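Uncharacterized novel protein (Burkholderia pseudomallei K96243, PDB 3FJV) is of unknown function, a DUF3501 family protein that pairs a helical part with an antiparallel beta sheet and assembles from two copies. Local coordinates at residues Tyr15-Arg19 and His56-Ile61; Ile37-Leu41 and His173-Gln177. The contacts are given in a common frame with arbitrary orientation. Residues are numbered along the deposited sequence.

Interaction 1. Residues Tyr15-Arg19 and His56-Ile61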
loop_
_atom_site.group_PDB
_atom_site.type_symbol
_atom_site.label_atom_id
_atom_site.label_comp_id
_atom_site.label_asym_id
_atom_site.label_seq_id
_atom_site.Cartn_x
_atom_site.Cartn_y
_atom_site.Cartn_z
ATOM N N TYR A 15 -15.588 19.768 -12.137
ATOM C CA TYR A 15 -15.163 19.405 -10.758
ATOM C C TYR A 15 -14.212 20.418 -10.134
ATOM O O TYR A 15 -14.347 20.769 -8.955
ATOM C CB TYR A 15 -14.576 17.974 -10.666
ATOM C CG TYR A 15 -14.241 17.592 -9.255
ATOM C CD1 TYR A 15 -15.260 17.321 -8.336
ATOM C CD2 TYR A 15 -12.935 17.507 -8.811
ATOM C CE1 TYR A 15 -14.984 16.993 -7.045
ATOM C CE2 TYR A 15 -12.646 17.176 -7.490
ATOM C CZ TYR A 15 -13.684 16.920 -6.616
ATOM O OH TYR A 15 -13.418 16.572 -5.310
ATOM N N ALA A 16 -13.242 20.908 -10.915
ATOM C CA ALA A 16 -12.263 21.823 -10.373
ATOM C C ALA A 16 -12.950 23.061 -9.857
ATOM O O ALA A 16 -12.530 23.590 -8.855
ATOM C CB ALA A 16 -11.128 22.215 -11.444
ATOM N N LYS A 17 -14.013 23.496 -10.537
ATOM C CA LYS A 17 -14.809 24.646 -10.089
ATOM C C LYS A 17 -15.496 24.404 -8.743
ATOM O O LYS A 17 -15.658 25.348 -7.977
ATOM C CB LYS A 17 -15.832 25.077 -11.156
ATOM C CG LYS A 17 -15.180 25.823 -12.340
ATOM C CD LYS A 17 -16.136 26.041 -13.522
ATOM C CE LYS A 17 -15.667 27.157 -14.470
ATOM N NZ LYS A 17 -14.542 26.827 -15.386
ATOM N N VAL A 18 -15.845 23.158 -8.405
ATOM C CA VAL A 18 -16.514 22.919 -7.114
ATOM C C VAL A 18 -15.642 22.156 -6.080
ATOM O O VAL A 18 -16.125 21.761 -5.031
ATOM C CB VAL A 18 -17.898 22.198 -7.298
ATOM C CG1 VAL A 18 -18.911 23.101 -8.056
ATOM C CG2 VAL A 18 -17.771 20.799 -7.962
ATOM N N ARG A 19 -14.371 21.918 -6.389
ATOM C CA ARG A 19 -13.569 20.974 -5.600
ATOM C C ARG A 19 -13.445 21.340 -4.129
ATOM O O ARG A 19 -13.645 20.510 -3.259
ATOM C CB ARG A 19 -12.211 20.785 -6.228
ATOM C CG ARG A 19 -11.261 19.846 -5.456
ATOM C CD ARG A 19 -9.970 19.683 -6.237
ATOM N NE ARG A 19 -9.192 18.610 -5.670
ATOM C CZ ARG A 19 -7.902 18.639 -5.410
ATOM N NH1 ARG A 19 -7.125 19.704 -5.713
ATOM N NH2 ARG A 19 -7.367 17.544 -4.894
ATOM N N HIS A 56 -13.871 11.496 -8.547
ATOM C CA HIS A 56 -13.572 12.854 -8.958
ATOM C C HIS A 56 -12.119 13.257 -8.586
ATOM O O HIS A 56 -11.380 13.867 -9.392
ATOM C CB HIS A 56 -14.578 13.821 -8.326
ATOM C CG HIS A 56 -15.923 13.867 -9.006
ATOM N ND1 HIS A 56 -17.068 14.207 -8.324
ATOM C CD2 HIS A 56 -16.284 13.727 -10.299
ATOM C CE1 HIS A 56 -18.082 14.276 -9.174
ATOM N NE2 HIS A 56 -17.635 14.000 -10.377
ATOM N N GLU A 57 -11.717 12.909 -7.377
ATOM C CA GLU A 57 -10.395 13.213 -6.869
ATOM C C GLU A 57 -9.282 12.516 -7.679
ATOM O O GLU A 57 -8.314 13.151 -8.115
ATOM C CB GLU A 57 -10.313 12.866 -5.367
ATOM C CG GLU A 57 -10.885 13.946 -4.405
ATOM C CD GLU A 57 -10.147 15.251 -4.516
ATOM O OE1 GLU A 57 -8.933 15.260 -4.230
ATOM O OE2 GLU A 57 -10.748 16.253 -4.940
HETATM N N MSE A 58 -9.485 11.249 -7.979
HETATM C CA MSE A 58 -8.530 10.542 -8.798
HETATM C C MSE A 58 -8.380 11.156 -10.190
HETATM O O MSE A 58 -7.260 11.401 -10.647
HETATM C CB MSE A 58 -8.920 9.068 -8.963
HETATM C CG MSE A 58 -7.882 8.206 -9.802
HETATM SE SE MSE A 58 -6.269 7.736 -8.920
HETATM C CE MSE A 58 -6.766 5.971 -8.214
ATOM N N LEU A 59 -9.512 11.368 -10.852
ATOM C CA LEU A 59 -9.528 11.996 -12.161
ATOM C C LEU A 59 -8.856 13.369 -12.136
ATOM O O LEU A 59 -8.049 13.677 -13.027
ATOM C CB LEU A 59 -10.946 12.086 -12.719
ATOM C CG LEU A 59 -11.718 10.765 -12.878
ATOM C CD1 LEU A 59 -13.187 11.005 -13.291
ATOM C CD2 LEU A 59 -11.006 9.792 -13.831
ATOM N N HIS A 60 -9.132 14.159 -11.102
ATOM C CA HIS A 60 -8.573 15.511 -10.984
ATOM C C HIS A 60 -7.023 15.516 -10.864
ATOM O O HIS A 60 -6.295 16.211 -11.627
ATOM C CB HIS A 60 -9.176 16.244 -9.794
ATOM C CG HIS A 60 -8.578 17.621 -9.566
ATOM N ND1 HIS A 60 -9.018 18.737 -10.234
ATOM C CD2 HIS A 60 -7.560 18.041 -8.777
ATOM C CE1 HIS A 60 -8.301 19.789 -9.863
ATOM N NE2 HIS A 60 -7.414 19.395 -8.973
ATOM N N ILE A 61 -6.530 14.683 -9.953
ATOM C CA ILE A 61 -5.119 14.633 -9.640
ATOM C C ILE A 61 -4.319 14.038 -10.810
ATOM O O ILE A 61 -3.246 14.539 -11.113
ATOM C CB ILE A 61 -4.855 13.827 -8.330
ATOM C CG1 ILE A 61 -5.332 14.655 -7.121
ATOM C CG2 ILE A 61 -3.376 13.548 -8.182
ATOM C CD1 ILE A 61 -5.506 13.828 -5.754
#
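The polar centre of this helix-helix contact is the carboxylate of E57. R19 meets it in a bidentate salt bridge, R19 NH2 to E57 OE1 at 2.8 Å and R19 NE to E57 OE2 at 2.9 Å, both N-H directions almost straight at the acceptor. The Y15 hydroxyl adds a third hydrogen bond, Y15 OH to E57 OE2 at 2.7 Å, so OE2 accepts twice. R19 gets there with its chain stretched out in trans.

CH-pi and ring contacts surround this network. CB of H56 sits 3.5 Å from the Y15 ring centroid, a CH-pi contact over the face, while the two rings are nearly parallel but slid apart, with little overlap. A second CH-pi contact puts R19 CD 3.8 Å from the H60 ring centroid. The A16 methyl touches the edge of that same imidazole, A16 CB to H60 CE1 at 4.0 Å.

With the segment axes 11.1 Å apart at closest approach and crossing at -112°, long side chains do the bridging. Helices 12-30 and 48-62 are joined here; H56 NE2 also bonds to L10 N just ahead of the first, helix 67-77 packs on M58 and L59, and Q100 of the second subunit packs on E57.

Interaction 2. Residues Ile37-Leu41 and His173-Gln177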
loop_
_atom_site.group_PDB
_atom_site.type_symbol
_atom_site.label_atom_id
_atom_site.label_comp_id
_atom_site.label_asym_id
_atom_site.label_seq_id
_atom_site.Cartn_x
_atom_site.Cartn_y
_atom_site.Cartn_z
ATOM N N ILE A 37 -11.852 1.639 15.168
ATOM C CA ILE A 37 -11.825 0.358 15.866
ATOM C C ILE A 37 -10.470 0.350 16.588
ATOM O O ILE A 37 -9.413 0.131 15.979
ATOM C CB ILE A 37 -11.923 -0.876 14.932
ATOM C CG1 ILE A 37 -13.183 -0.852 14.055
ATOM C CG2 ILE A 37 -11.978 -2.153 15.765
ATOM C CD1 ILE A 37 -13.184 -2.088 12.998
ATOM N N GLY A 38 -10.507 0.639 17.875
ATOM C CA GLY A 38 -9.281 0.861 18.647
ATOM C C GLY A 38 -8.599 2.119 18.175
ATOM O O GLY A 38 -9.262 2.988 17.608
ATOM N N ASN A 39 -7.285 2.207 18.409
ATOM C CA ASN A 39 -6.476 3.404 18.090
ATOM C C ASN A 39 -5.830 3.434 16.713
ATOM O O ASN A 39 -5.367 4.505 16.268
ATOM C CB ASN A 39 -5.366 3.606 19.155
ATOM C CG ASN A 39 -5.918 4.037 20.497
ATOM O OD1 ASN A 39 -6.936 4.702 20.571
ATOM N ND2 ASN A 39 -5.238 3.666 21.563
ATOM N N HIS A 40 -5.782 2.294 16.016
ATOM C CA HIS A 40 -5.041 2.224 14.760
ATOM C C HIS A 40 -5.829 1.747 13.524
ATOM O O HIS A 40 -5.267 1.758 12.421
ATOM C CB HIS A 40 -3.835 1.325 14.951
ATOM C CG HIS A 40 -2.947 1.776 16.059
ATOM N ND1 HIS A 40 -2.010 2.771 15.896
ATOM C CD2 HIS A 40 -2.907 1.421 17.363
ATOM C CE1 HIS A 40 -1.416 2.999 17.055
ATOM N NE2 HIS A 40 -1.932 2.181 17.954
ATOM N N LEU A 41 -7.088 1.336 13.698
ATOM C CA LEU A 41 -7.959 0.952 12.579
ATOM C C LEU A 41 -9.100 1.957 12.392
ATOM O O LEU A 41 -9.787 2.337 13.362
ATOM C CB LEU A 41 -8.571 -0.424 12.776
ATOM C CG LEU A 41 -7.767 -1.561 12.116
ATOM C CD1 LEU A 41 -6.325 -1.524 12.564
ATOM C CD2 LEU A 41 -8.435 -2.867 12.501
ATOM N N HIS A 173 -3.412 -10.224 17.543
ATOM C CA HIS A 173 -2.644 -8.996 17.869
ATOM C C HIS A 173 -3.450 -7.690 17.834
ATOM O O HIS A 173 -2.859 -6.628 17.945
ATOM C CB HIS A 173 -1.407 -8.875 16.975
ATOM C CG HIS A 173 -0.457 -10.014 17.156
ATOM N ND1 HIS A 173 0.442 -10.066 18.201
ATOM C CD2 HIS A 173 -0.321 -11.181 16.483
ATOM C CE1 HIS A 173 1.120 -11.200 18.141
ATOM N NE2 HIS A 173 0.675 -11.897 17.114
ATOM N N TYR A 174 -4.772 -7.776 17.679
ATOM C CA TYR A 174 -5.639 -6.586 17.724
ATOM C C TYR A 174 -7.045 -6.935 18.215
ATOM O O TYR A 174 -8.050 -6.712 17.520
ATOM C CB TYR A 174 -5.674 -5.889 16.350
ATOM C CG TYR A 174 -5.977 -4.409 16.424
ATOM C CD1 TYR A 174 -4.970 -3.483 16.616
ATOM C CD2 TYR A 174 -7.290 -3.924 16.265
ATOM C CE1 TYR A 174 -5.256 -2.098 16.710
ATOM C CE2 TYR A 174 -7.573 -2.547 16.357
ATOM C CZ TYR A 174 -6.555 -1.650 16.545
ATOM O OH TYR A 174 -6.832 -0.304 16.603
ATOM N N PRO A 175 -7.126 -7.479 19.433
ATOM C CA PRO A 175 -8.415 -7.853 20.028
ATOM C C PRO A 175 -9.269 -6.630 20.409
ATOM O O PRO A 175 -8.841 -5.826 21.230
ATOM C CB PRO A 175 -8.003 -8.603 21.296
ATOM C CG PRO A 175 -6.659 -8.083 21.637
ATOM C CD PRO A 175 -6.000 -7.823 20.314
ATOM N N ILE A 176 -10.430 -6.469 19.773
ATOM C CA ILE A 176 -11.350 -5.375 20.101
ATOM C C ILE A 176 -12.704 -6.003 20.396
ATOM O O ILE A 176 -13.343 -6.591 19.516
ATOM C CB ILE A 176 -11.478 -4.328 18.947
ATOM C CG1 ILE A 176 -10.119 -3.752 18.538
ATOM C CG2 ILE A 176 -12.477 -3.198 19.313
ATOM C CD1 ILE A 176 -9.354 -3.052 19.645
ATOM N N GLN A 177 -13.151 -5.870 21.645
ATOM C CA GLN A 177 -14.462 -6.320 22.019
ATOM C C GLN A 177 -15.511 -5.572 21.228
ATOM O O GLN A 177 -15.427 -4.356 21.099
ATOM C CB GLN A 177 -14.715 -6.032 23.509
ATOM C CG GLN A 177 -14.059 -6.970 24.481
ATOM C CD GLN A 177 -15.077 -7.875 25.125
ATOM O OE1 GLN A 177 -16.034 -7.407 25.768
ATOM N NE2 GLN A 177 -14.894 -9.181 24.946
#
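Start with Y174: its chi1 is trans and chi2 near 90°, which carries the phenol from the lead-in to strand 176-180 into the turn at 37-41. There the hydroxyl plugs the open backbone. Y174 OH donates to I37 O at 2.7 Å and accepts from H40 N at 2.9 Å, holding the two flanks of the turn together. L41, with chi1 between wells at -94°, lays CD1 over the tyrosine face, 4.2 Å from the Y174 ring centroid, a CH-pi contact. I176 adopts the mm rotamer; its CG1 meets CG2 of I37 at 3.7 Å and its CD1 lies 4.0 Å from G38 CA. G38 has positive phi, and a CB there would clash with the Y174 hydroxyl. H40, in m, turns its ring to stack on Y95, and its ND1 bonds to E94 O.

The 37-41 segment is a tight beta-hairpin connection between strands 34-37 and 41-45, closed by the I37 N to L41 O bond (2.8 Å) and held by a tyrosine from the residues leading into the far outermost strand, 176-180, of the same antiparallel sheet.

Overall arrangement
Going from the N terminus, Y15-R19 lie in the first turns of helix 12-30; the chain then runs through the hairpin at I37-L41 before helix 48-62 brings H56-I61 back to the first helix. Interaction 1 therefore closes a loop of 36 residues that contains the first hairpin. Interaction 2 closes a far longer one, 131 residues, from that hairpin to the last strand. Since 37-41 lies inside the first loop and 173-177 beyond it, the two cross. They sit on opposite sides of the chain's centre, centres 34 Å apart, and do not touch. Interaction 1 ties helix 12-30 to helix 48-62; interaction 2 brings together both outermost strands of the sheet, 34-37 and 176-180.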